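Local coordinates for protein calreticulin, putative,Calreticulin, putative (Trypanosoma cruzi, PDB 5HCF) that probably acts as a chaperone that recognises both carbohydrate and peptide through a globular domain of legume lectin fold, at residues 1-6 against 226-232; 20-26 against 50-54; 178-182 against 195-201. The contacts are given in a common frame with arbitrary orientation. Where two conformers were deposited one is given. Residues are numbered along the deposited sequence.

Contact 1 (1-6 against 226-232); sequences TVYFHE and DIVIGDD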
loop_
_atom_site.group_PDB
_atom_site.type_symbol
_atom_site.label_atom_id
_atom_site.label_comp_id
_atom_site.label_asym_id
_atom_site.label_seq_id
_atom_site.Cartn_x
_atom_site.Cartn_y
_atom_site.Cartn_z
ATOM N N THR A 1 -17.933 -2.142 -8.876
ATOM C CA THR A 1 -17.440 -0.892 -8.309
ATOM C C THR A 1 -16.318 -1.201 -7.311
ATOM O O THR A 1 -15.348 -0.447 -7.200
ATOM C CB THR A 1 -18.568 -0.094 -7.633
ATOM O OG1 THR A 1 -19.679 0.017 -8.533
ATOM C CG2 THR A 1 -18.090 1.296 -7.256
ATOM N N VAL A 2 -16.459 -2.307 -6.584
ATOM C CA VAL A 2 -15.389 -2.787 -5.713
ATOM C C VAL A 2 -14.821 -4.047 -6.347
ATOM O O VAL A 2 -15.436 -5.110 -6.293
ATOM C CB VAL A 2 -15.870 -3.096 -4.283
ATOM C CG1 VAL A 2 -14.776 -3.801 -3.489
ATOM C CG2 VAL A 2 -16.307 -1.826 -3.578
ATOM N N TYR A 3 -13.637 -3.930 -6.938
ATOM C CA TYR A 3 -13.061 -5.036 -7.689
ATOM C C TYR A 3 -12.543 -6.159 -6.804
ATOM O O TYR A 3 -12.470 -7.315 -7.226
ATOM C CB TYR A 3 -11.912 -4.544 -8.570
ATOM C CG TYR A 3 -12.242 -3.392 -9.488
ATOM C CD1 TYR A 3 -13.273 -3.484 -10.416
ATOM C CD2 TYR A 3 -11.486 -2.222 -9.459
ATOM C CE1 TYR A 3 -13.559 -2.431 -11.273
ATOM C CE2 TYR A 3 -11.762 -1.167 -10.311
ATOM C CZ TYR A 3 -12.797 -1.276 -11.218
ATOM O OH TYR A 3 -13.069 -0.223 -12.061
ATOM N N PHE A 4 -12.203 -5.822 -5.567
ATOM C CA PHE A 4 -11.391 -6.721 -4.769
ATOM C C PHE A 4 -11.379 -6.315 -3.308
ATOM O O PHE A 4 -11.311 -5.130 -2.984
ATOM C CB PHE A 4 -9.964 -6.747 -5.330
ATOM C CG PHE A 4 -9.026 -7.646 -4.582
ATOM C CD1 PHE A 4 -8.952 -8.998 -4.885
ATOM C CD2 PHE A 4 -8.205 -7.140 -3.593
ATOM C CE1 PHE A 4 -8.085 -9.829 -4.201
ATOM C CE2 PHE A 4 -7.335 -7.967 -2.905
ATOM C CZ PHE A 4 -7.275 -9.311 -3.209
ATOM N N HIS A 5 -11.455 -7.306 -2.429
ATOM C CA HIS A 5 -11.399 -7.063 -0.997
ATOM C C HIS A 5 -10.810 -8.267 -0.269
ATOM O O HIS A 5 -11.516 -9.229 0.024
ATOM C CB HIS A 5 -12.790 -6.749 -0.442
ATOM C CG HIS A 5 -12.792 -6.402 1.014
ATOM N ND1 HIS A 5 -13.952 -6.277 1.750
ATOM C CD2 HIS A 5 -11.777 -6.139 1.872
ATOM C CE1 HIS A 5 -13.651 -5.963 2.995
ATOM N NE2 HIS A 5 -12.336 -5.873 3.096
ATOM N N GLU A 6 -9.514 -8.204 0.022
ATOM C CA GLU A 6 -8.864 -9.261 0.788
ATOM C C GLU A 6 -9.086 -9.057 2.282
ATOM O O GLU A 6 -8.591 -8.092 2.864
ATOM C CB GLU A 6 -7.365 -9.311 0.480
ATOM C CG GLU A 6 -6.644 -10.450 1.170
ATOM C CD GLU A 6 -7.253 -11.800 0.842
ATOM O OE1 GLU A 6 -7.026 -12.295 -0.282
ATOM O OE2 GLU A 6 -7.964 -12.364 1.703
ATOM N N ASP A 226 -7.654 -6.035 5.055
ATOM C CA ASP A 226 -8.568 -5.294 4.196
ATOM C C ASP A 226 -7.906 -4.597 3.009
ATOM O O ASP A 226 -7.945 -3.367 2.896
ATOM C CB ASP A 226 -9.327 -4.262 5.034
ATOM C CG ASP A 226 -10.160 -4.903 6.128
ATOM O OD1 ASP A 226 -11.155 -5.587 5.804
ATOM O OD2 ASP A 226 -9.815 -4.728 7.316
ATOM N N ILE A 227 -7.302 -5.383 2.122
ATOM C CA ILE A 227 -6.816 -4.848 0.858
ATOM C C ILE A 227 -7.996 -4.634 -0.085
ATOM O O ILE A 227 -8.527 -5.585 -0.657
ATOM C CB ILE A 227 -5.777 -5.773 0.206
ATOM C CG1 ILE A 227 -4.588 -5.963 1.149
ATOM C CG2 ILE A 227 -5.314 -5.206 -1.131
ATOM C CD1 ILE A 227 -3.550 -6.933 0.644
ATOM N N VAL A 228 -8.407 -3.377 -0.227
ATOM C CA VAL A 228 -9.560 -3.028 -1.051
ATOM C C VAL A 228 -9.155 -2.264 -2.304
ATOM O O VAL A 228 -8.309 -1.374 -2.256
ATOM C CB VAL A 228 -10.574 -2.178 -0.263
ATOM C CG1 VAL A 228 -11.823 -1.946 -1.091
ATOM C CG2 VAL A 228 -10.919 -2.848 1.056
ATOM N N ILE A 229 -9.764 -2.620 -3.428
ATOM C CA ILE A 229 -9.534 -1.910 -4.678
ATOM C C ILE A 229 -10.850 -1.715 -5.430
ATOM O O ILE A 229 -11.643 -2.651 -5.568
ATOM C CB ILE A 229 -8.514 -2.652 -5.570
ATOM C CG1 ILE A 229 -7.246 -2.962 -4.769
ATOM C CG2 ILE A 229 -8.167 -1.820 -6.800
ATOM C CD1 ILE A 229 -6.191 -3.717 -5.544
ATOM N N GLY A 230 -11.077 -0.492 -5.906
ATOM C CA GLY A 230 -12.309 -0.139 -6.588
ATOM C C GLY A 230 -12.183 1.124 -7.425
ATOM O O GLY A 230 -11.083 1.635 -7.642
ATOM N N ASP A 231 -13.313 1.631 -7.905
ATOM C CA ASP A 231 -13.312 2.828 -8.742
ATOM C C ASP A 231 -14.132 3.967 -8.142
ATOM O O ASP A 231 -14.372 4.978 -8.800
ATOM C CB ASP A 231 -13.821 2.496 -10.149
ATOM C CG ASP A 231 -15.244 1.967 -10.154
ATOM O OD1 ASP A 231 -15.875 1.914 -9.080
ATOM O OD2 ASP A 231 -15.728 1.585 -11.239
ATOM N N ASP A 232 -14.574 3.788 -6.902
ATOM C CA ASP A 232 -15.340 4.813 -6.204
ATOM C C ASP A 232 -14.764 5.070 -4.818
ATOM O O ASP A 232 -14.584 4.138 -4.034
ATOM C CB ASP A 232 -16.809 4.408 -6.093
ATOM C CG ASP A 232 -17.646 5.455 -5.385
ATOM O OD1 ASP A 232 -17.638 5.482 -4.136
ATOM O OD2 ASP A 232 -18.305 6.257 -6.080
#

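Contact 2 (20-26 against 50-54); sequences RDDFGKV and RFYAL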
loop_
_atom_site.group_PDB
_atom_site.type_symbol
_atom_site.label_atom_id
_atom_site.label_comp_id
_atom_site.label_asym_id
_atom_site.label_seq_id
_atom_site.Cartn_x
_atom_site.Cartn_y
_atom_site.Cartn_z
ATOM N N ARG A 20 13.514 -17.502 -3.153
ATOM C CA ARG A 20 14.480 -17.835 -2.108
ATOM C C ARG A 20 13.883 -18.955 -1.258
ATOM O O ARG A 20 12.669 -19.013 -1.077
ATOM C CB ARG A 20 14.797 -16.605 -1.245
ATOM C CG ARG A 20 15.098 -15.352 -2.062
ATOM C CD ARG A 20 15.333 -14.088 -1.222
ATOM N NE ARG A 20 16.687 -13.994 -0.683
ATOM C CZ ARG A 20 17.010 -14.168 0.593
ATOM N NH1 ARG A 20 16.074 -14.463 1.483
ATOM N NH2 ARG A 20 18.274 -14.052 0.979
ATOM N N ASP A 21 14.719 -19.854 -0.746
ATOM C CA ASP A 21 14.207 -20.972 0.046
ATOM C C ASP A 21 13.971 -20.574 1.502
ATOM O O ASP A 21 13.637 -21.415 2.337
ATOM C CB ASP A 21 15.164 -22.172 -0.011
ATOM C CG ASP A 21 16.513 -21.895 0.651
ATOM O OD1 ASP A 21 16.691 -20.827 1.275
ATOM O OD2 ASP A 21 17.403 -22.769 0.562
ATOM N N ASP A 22 14.149 -19.292 1.805
ATOM C CA ASP A 22 14.088 -18.843 3.188
ATOM C C ASP A 22 13.173 -17.644 3.428
ATOM O O ASP A 22 13.371 -16.904 4.390
ATOM C CB ASP A 22 15.501 -18.515 3.687
ATOM C CG ASP A 22 16.141 -17.361 2.930
ATOM O OD1 ASP A 22 15.488 -16.792 2.032
ATOM O OD2 ASP A 22 17.301 -17.021 3.237
ATOM N N PHE A 23 12.178 -17.446 2.569
ATOM C CA PHE A 23 11.184 -16.413 2.833
ATOM C C PHE A 23 10.514 -16.690 4.174
ATOM O O PHE A 23 10.396 -17.840 4.591
ATOM C CB PHE A 23 10.140 -16.331 1.721
ATOM C CG PHE A 23 10.612 -15.598 0.500
ATOM C CD1 PHE A 23 11.003 -14.273 0.581
ATOM C CD2 PHE A 23 10.638 -16.222 -0.734
ATOM C CE1 PHE A 23 11.436 -13.592 -0.540
ATOM C CE2 PHE A 23 11.066 -15.543 -1.862
ATOM C CZ PHE A 23 11.465 -14.227 -1.764
ATOM N N GLY A 24 10.077 -15.630 4.842
ATOM C CA GLY A 24 9.512 -15.750 6.174
ATOM C C GLY A 24 8.147 -16.404 6.187
ATOM O O GLY A 24 7.437 -16.399 5.184
ATOM N N LYS A 25 7.779 -16.977 7.327
ATOM C CA LYS A 25 6.482 -17.629 7.447
ATOM C C LYS A 25 5.397 -16.632 7.838
ATOM O O LYS A 25 5.630 -15.718 8.628
ATOM C CB LYS A 25 6.550 -18.767 8.474
ATOM C CG LYS A 25 5.192 -19.271 8.953
ATOM C CD LYS A 25 5.314 -20.029 10.271
ATOM C CE LYS A 25 3.948 -20.290 10.895
ATOM N NZ LYS A 25 4.054 -20.793 12.293
ATOM N N VAL A 26 4.210 -16.816 7.273
ATOM C CA VAL A 26 3.073 -15.967 7.590
ATOM C C VAL A 26 1.914 -16.819 8.085
ATOM O O VAL A 26 1.845 -18.015 7.802
ATOM C CB VAL A 26 2.614 -15.130 6.373
ATOM C CG1 VAL A 26 3.787 -14.354 5.777
ATOM C CG2 VAL A 26 1.949 -16.020 5.327
ATOM N N ARG A 50 13.651 -11.448 8.274
ATOM C CA ARG A 50 13.335 -12.217 7.077
ATOM C C ARG A 50 12.821 -11.321 5.957
ATOM O O ARG A 50 12.305 -10.233 6.197
ATOM C CB ARG A 50 12.286 -13.299 7.385
ATOM C CG ARG A 50 12.701 -14.322 8.433
ATOM C CD ARG A 50 13.605 -15.394 7.846
ATOM N NE ARG A 50 14.227 -16.217 8.881
ATOM C CZ ARG A 50 15.213 -15.798 9.669
ATOM N NH1 ARG A 50 15.675 -14.564 9.540
ATOM N NH2 ARG A 50 15.730 -16.604 10.585
ATOM N N PHE A 51 12.955 -11.796 4.728
ATOM C CA PHE A 51 12.253 -11.204 3.601
ATOM C C PHE A 51 10.908 -11.903 3.469
ATOM O O PHE A 51 10.777 -13.078 3.808
ATOM C CB PHE A 51 13.046 -11.342 2.304
ATOM C CG PHE A 51 14.291 -10.509 2.257
ATOM C CD1 PHE A 51 14.241 -9.192 1.824
ATOM C CD2 PHE A 51 15.514 -11.043 2.625
ATOM C CE1 PHE A 51 15.390 -8.422 1.763
ATOM C CE2 PHE A 51 16.669 -10.277 2.568
ATOM C CZ PHE A 51 16.605 -8.966 2.133
ATOM N N TYR A 52 9.905 -11.184 2.987
ATOM C CA TYR A 52 8.618 -11.805 2.706
ATOM C C TYR A 52 8.227 -11.535 1.254
ATOM O O TYR A 52 8.527 -10.473 0.710
ATOM C CB TYR A 52 7.547 -11.290 3.674
ATOM C CG TYR A 52 7.805 -11.676 5.116
ATOM C CD1 TYR A 52 8.743 -10.991 5.887
ATOM C CD2 TYR A 52 7.115 -12.730 5.705
ATOM C CE1 TYR A 52 8.982 -11.349 7.208
ATOM C CE2 TYR A 52 7.348 -13.094 7.020
ATOM C CZ TYR A 52 8.281 -12.404 7.768
ATOM O OH TYR A 52 8.505 -12.778 9.076
ATOM N N ALA A 53 7.576 -12.505 0.625
ATOM C CA ALA A 53 7.145 -12.364 -0.762
ATOM C C ALA A 53 6.026 -13.345 -1.071
ATOM O O ALA A 53 6.275 -14.510 -1.376
ATOM C CB ALA A 53 8.311 -12.578 -1.712
ATOM N N LEU A 54 4.793 -12.857 -0.994
ATOM C CA LEU A 54 3.619 -13.651 -1.337
ATOM C C LEU A 54 2.578 -12.787 -2.045
ATOM O O LEU A 54 2.506 -11.575 -1.835
ATOM C CB LEU A 54 3.044 -14.322 -0.082
ATOM C CG LEU A 54 2.723 -13.469 1.152
ATOM C CD1 LEU A 54 1.433 -12.700 1.001
ATOM C CD2 LEU A 54 2.670 -14.345 2.396
#

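Contact 3 (178-182 against 195-201); sequences LLLPR and FVEDSEL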
loop_
_atom_site.group_PDB
_atom_site.type_symbol
_atom_site.label_atom_id
_atom_site.label_comp_id
_atom_site.label_asym_id
_atom_site.label_seq_id
_atom_site.Cartn_x
_atom_site.Cartn_y
_atom_site.Cartn_z
ATOM N N LEU A 178 7.361 12.927 -13.483
ATOM C CA LEU A 178 6.877 12.065 -14.551
ATOM C C LEU A 178 7.191 12.632 -15.919
ATOM O O LEU A 178 7.649 11.910 -16.804
ATOM C CB LEU A 178 5.370 11.841 -14.420
ATOM C CG LEU A 178 4.915 11.270 -13.079
ATOM C CD1 LEU A 178 3.395 11.149 -13.003
ATOM C CD2 LEU A 178 5.588 9.923 -12.844
ATOM N N LEU A 179 6.956 13.928 -16.091
ATOM C CA LEU A 179 7.083 14.546 -17.406
ATOM C C LEU A 179 8.275 15.492 -17.489
ATOM O O LEU A 179 8.905 15.813 -16.476
ATOM C CB LEU A 179 5.793 15.288 -17.757
ATOM C CG LEU A 179 4.524 14.431 -17.795
ATOM C CD1 LEU A 179 3.309 15.286 -18.078
ATOM C CD2 LEU A 179 4.642 13.313 -18.828
ATOM N N LEU A 180 8.583 15.918 -18.711
ATOM C CA LEU A 180 9.637 16.892 -18.959
ATOM C C LEU A 180 9.241 18.254 -18.398
ATOM O O LEU A 180 8.078 18.476 -18.068
ATOM C CB LEU A 180 9.919 17.001 -20.458
ATOM C CG LEU A 180 10.502 15.766 -21.153
ATOM C CD1 LEU A 180 10.585 15.985 -22.661
ATOM C CD2 LEU A 180 11.868 15.421 -20.584
ATOM N N PRO A 181 10.207 19.178 -18.299
ATOM C CA PRO A 181 9.902 20.538 -17.842
ATOM C C PRO A 181 9.098 21.310 -18.882
ATOM O O PRO A 181 9.374 21.197 -20.078
ATOM C CB PRO A 181 11.288 21.172 -17.647
ATOM C CG PRO A 181 12.260 20.029 -17.654
ATOM C CD PRO A 181 11.646 18.978 -18.523
ATOM N N ARG A 182 8.118 22.084 -18.429
ATOM C CA ARG A 182 7.282 22.856 -19.338
ATOM C C ARG A 182 8.041 24.066 -19.870
ATOM O O ARG A 182 7.808 24.507 -21.000
ATOM C CB ARG A 182 5.990 23.289 -18.647
ATOM C CG ARG A 182 4.978 22.163 -18.516
ATOM C CD ARG A 182 3.686 22.630 -17.875
ATOM N NE ARG A 182 2.747 21.526 -17.706
ATOM C CZ ARG A 182 1.885 21.119 -18.632
ATOM N NH1 ARG A 182 1.820 21.738 -19.807
ATOM N NH2 ARG A 182 1.076 20.099 -18.379
ATOM N N PHE A 195 8.508 19.371 -24.554
ATOM C CA PHE A 195 7.555 18.912 -23.552
ATOM C C PHE A 195 6.440 18.114 -24.196
ATOM O O PHE A 195 5.866 18.531 -25.202
ATOM C CB PHE A 195 6.953 20.076 -22.771
ATOM C CG PHE A 195 5.881 19.656 -21.802
ATOM C CD1 PHE A 195 6.214 19.059 -20.594
ATOM C CD2 PHE A 195 4.540 19.848 -22.101
ATOM C CE1 PHE A 195 5.233 18.667 -19.701
ATOM C CE2 PHE A 195 3.554 19.462 -21.213
ATOM C CZ PHE A 195 3.900 18.869 -20.013
ATOM N N VAL A 196 6.124 16.975 -23.594
ATOM C CA VAL A 196 5.051 16.129 -24.078
ATOM C C VAL A 196 3.968 15.993 -23.026
ATOM O O VAL A 196 4.242 15.698 -21.865
ATOM C CB VAL A 196 5.562 14.736 -24.460
ATOM C CG1 VAL A 196 4.402 13.847 -24.863
ATOM C CG2 VAL A 196 6.581 14.842 -25.579
ATOM N N GLU A 197 2.733 16.213 -23.446
ATOM C CA GLU A 197 1.592 16.166 -22.552
ATOM C C GLU A 197 1.138 14.719 -22.378
ATOM O O GLU A 197 1.133 13.943 -23.337
ATOM C CB GLU A 197 0.455 17.030 -23.108
ATOM C CG GLU A 197 -0.571 17.472 -22.091
ATOM C CD GLU A 197 -0.095 18.649 -21.261
ATOM O OE1 GLU A 197 0.067 19.756 -21.823
ATOM O OE2 GLU A 197 0.109 18.464 -20.041
ATOM N N ASP A 198 0.775 14.343 -21.159
ATOM C CA ASP A 198 0.190 13.029 -20.950
ATOM C C ASP A 198 -1.078 13.129 -20.106
ATOM O O ASP A 198 -1.026 13.416 -18.913
ATOM C CB ASP A 198 1.189 12.082 -20.295
ATOM C CG ASP A 198 0.732 10.633 -20.344
ATOM O OD1 ASP A 198 -0.448 10.389 -20.684
ATOM O OD2 ASP A 198 1.549 9.737 -20.048
ATOM N N SER A 199 -2.218 12.882 -20.733
ATOM C CA SER A 199 -3.487 12.927 -20.028
ATOM C C SER A 199 -3.783 11.598 -19.344
ATOM O O SER A 199 -4.784 11.468 -18.644
ATOM C CB SER A 199 -4.620 13.279 -20.992
ATOM O OG SER A 199 -4.777 12.268 -21.972
ATOM N N GLU A 200 -2.902 10.618 -19.536
ATOM C CA GLU A 200 -3.109 9.282 -18.981
ATOM C C GLU A 200 -2.031 8.878 -17.976
ATOM O O GLU A 200 -1.687 7.702 -17.872
ATOM C CB GLU A 200 -3.175 8.237 -20.106
ATOM C CG GLU A 200 -4.281 8.468 -21.126
ATOM C CD GLU A 200 -4.383 7.347 -22.152
ATOM O OE1 GLU A 200 -3.329 6.802 -22.552
ATOM O OE2 GLU A 200 -5.521 7.009 -22.553
ATOM N N LEU A 201 -1.500 9.850 -17.241
ATOM C CA LEU A 201 -0.579 9.556 -16.149
ATOM C C LEU A 201 -1.211 8.589 -15.162
ATOM O O LEU A 201 -0.579 7.636 -14.709
ATOM C CB LEU A 201 -0.168 10.840 -15.426
ATOM C CG LEU A 201 0.688 11.840 -16.201
ATOM C CD1 LEU A 201 0.946 13.077 -15.356
ATOM C CD2 LEU A 201 2.001 11.201 -16.655
#

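Contact 1 (1-6 against 226-232)
The N-terminal strand 2-6 runs antiparallel to the end of strand 223-230, with segment axes 4.5 Å apart at closest approach and at 174° to each other. Ile229 N donates to Phe4 O (3.0 Å) and Glu6 N to Ile227 O (2.9 Å), while His5 and Val228 form the non-hydrogen-bonded pair between them. A classic beta bulge interrupts this pattern: Tyr3 and Phe4 both face Ile229, whose O accepts weak hydrogen bonds from Tyr3 N (2.7 Å) and Phe4 N (3.2 Å). A second, G1-type bulge sets Asp226 and Ile227 opposite Glu6, with Asp226 at positive phi. Beyond the first bulge, Asp231 N bonds to Thr1 O (3.0 Å); a CB on Gly230 would clash with that carbonyl.

In this legume-lectin-like beta sandwich the pairing sets the chain start beside a late strand of one sheet, between the opposing sheet and helix 233-243. Phe4, Ile227 and Ile229 point into the sandwich; Phe4 CE2 lies 3.9 Å from Ile227 CG2, and the Phe4 ring meets Phe58 of strand 50-62 edge-to-face. On the other face, Val2 and Val228 touch the helix, and His5 NE2 donates to Asp226 OD1 (3.0 Å), a His-carboxylate hydrogen bond; Asp226 also touches Thr243. The Glu6 carboxylate hydrogen-bonds to the side chains of His13 and Trp14 and to Phe8 N.

Contact 2 (20-26 against 50-54)
A glycine laid over an aromatic face is the striking feature here: Gly24 CA stands 4.0 Å from the centroid of the Tyr52 ring, 29° off its normal, in a CH-pi contact. A CB on this residue would fall 2.4 Å from Tyr52 CE2, so the absence of a side chain is what permits the approach. The same residue supplies the one hydrogen bond between the segments, from Gly24 N to Phe51 O (2.8 Å, 163°). A single conventional backbone hydrogen bond thus joins an irregular loop to a strand; the rest is mainly CH-pi and apolar packing.

Next to that bond, Phe23 offers its ring face to Ala53, whose CB is 3.7 Å from the ring centroid; this second CH-pi contact covers the small residue. On the far side of Gly24 along the chain, Val26 CG1 packs 3.7 Å from Tyr52 CD2 and Val26 CG2 3.5 Å from Leu54 CD2. The opposite end is more polar. Arg20 NH1 forms a salt bridge with Asp22 OD1 (2.5 Å) inside the loop, and the Arg20 guanidinium lays a face against Phe51, with Arg20 NH1 3.6 Å from Phe51 CD2.

The hydroxyl of Tyr52 hydrogen-bonds to the carbonyl O of Glu47 and to the Ser220 hydroxyl. Segment 20-26 connects strand 15-16, the edge neighbour of strand 50-62 in one sheet, to strand 26-29 of the other sheet; the chain therefore crosses between the layers of the sandwich while resting on strand 50-62, and Val26 arrives against Leu43 and Leu45 of strand 42-45.

Contact 3 (178-182 against 195-201)
Arg182 and Glu197 meet in a salt bridge in which the guanidinium and the carboxylate face each other with two atoms apiece: NH2 of Arg182 lies 2.5 Å from OE2 of Glu197, and a weaker hydrogen bond runs from Arg182 NH1 to Glu197 OE1 at 3.3 Å. The NH2 group also pairs with Glu173 of the short helix 172-175, so one arginine ties together two loop segments and the helix before them.

The same side chain also covers Phe195, with Arg182 CG 3.8 Å from the ring centroid and 14° off the normal, a CH-pi contact; farther out, Arg182 NH1 reaches to 3.2 Å from Phe195 CE2. The ring is bordered at its edge by Leu180 O, 3.2 Å from Phe195 CD1, and touched by Leu179, whose CB is 3.9 Å from Phe195 CE1. In full-length calreticulins the P-domain arm is carried in this connection, so these loops probably correspond to its base.

From there the contact becomes a leucine cluster. Leu179 CD2 packs 4.0 Å from Leu201 CD2, and Leu178 CD1 3.9 Å from Leu201 CD1, against Tyr126 of strand 117-126. In an Asx turn over 198-200, Asp198 OD1 accepts from Glu200 N at 2.7 Å, while the other carboxylate oxygen of Asp198 is hydrogen-bonded to the Tyr126 hydroxyl.

With no strand pairing across the segments, cohesion rests on side chains: a salt bridge at the exposed end and leucines against Tyr126 toward the sheet hold the two loops together.

Overall arrangement
The three contacts sample different parts of one beta sandwich. Contact 1 pairs the chain start with strand 223-230 and encloses the other two along the sequence; contact 2 closes before contact 3 opens. None touches another: the centres of contact 1 and contact 2 lie 26 Å apart, those of contact 1 and contact 3 29 Å, and those of contact 2 and contact 3 38 Å. Strand 50-62 links the first two: its start carries contact 2, and later residues pack against contact 1 from the opposing sheet. Contact 3 lies farthest from the chain centre. As a principle, sheet pairing ties in the chain start, whereas side-chain packing mainly holds the loops, helped by one backbone hydrogen bond in contact 2 and a salt bridge in contact 3.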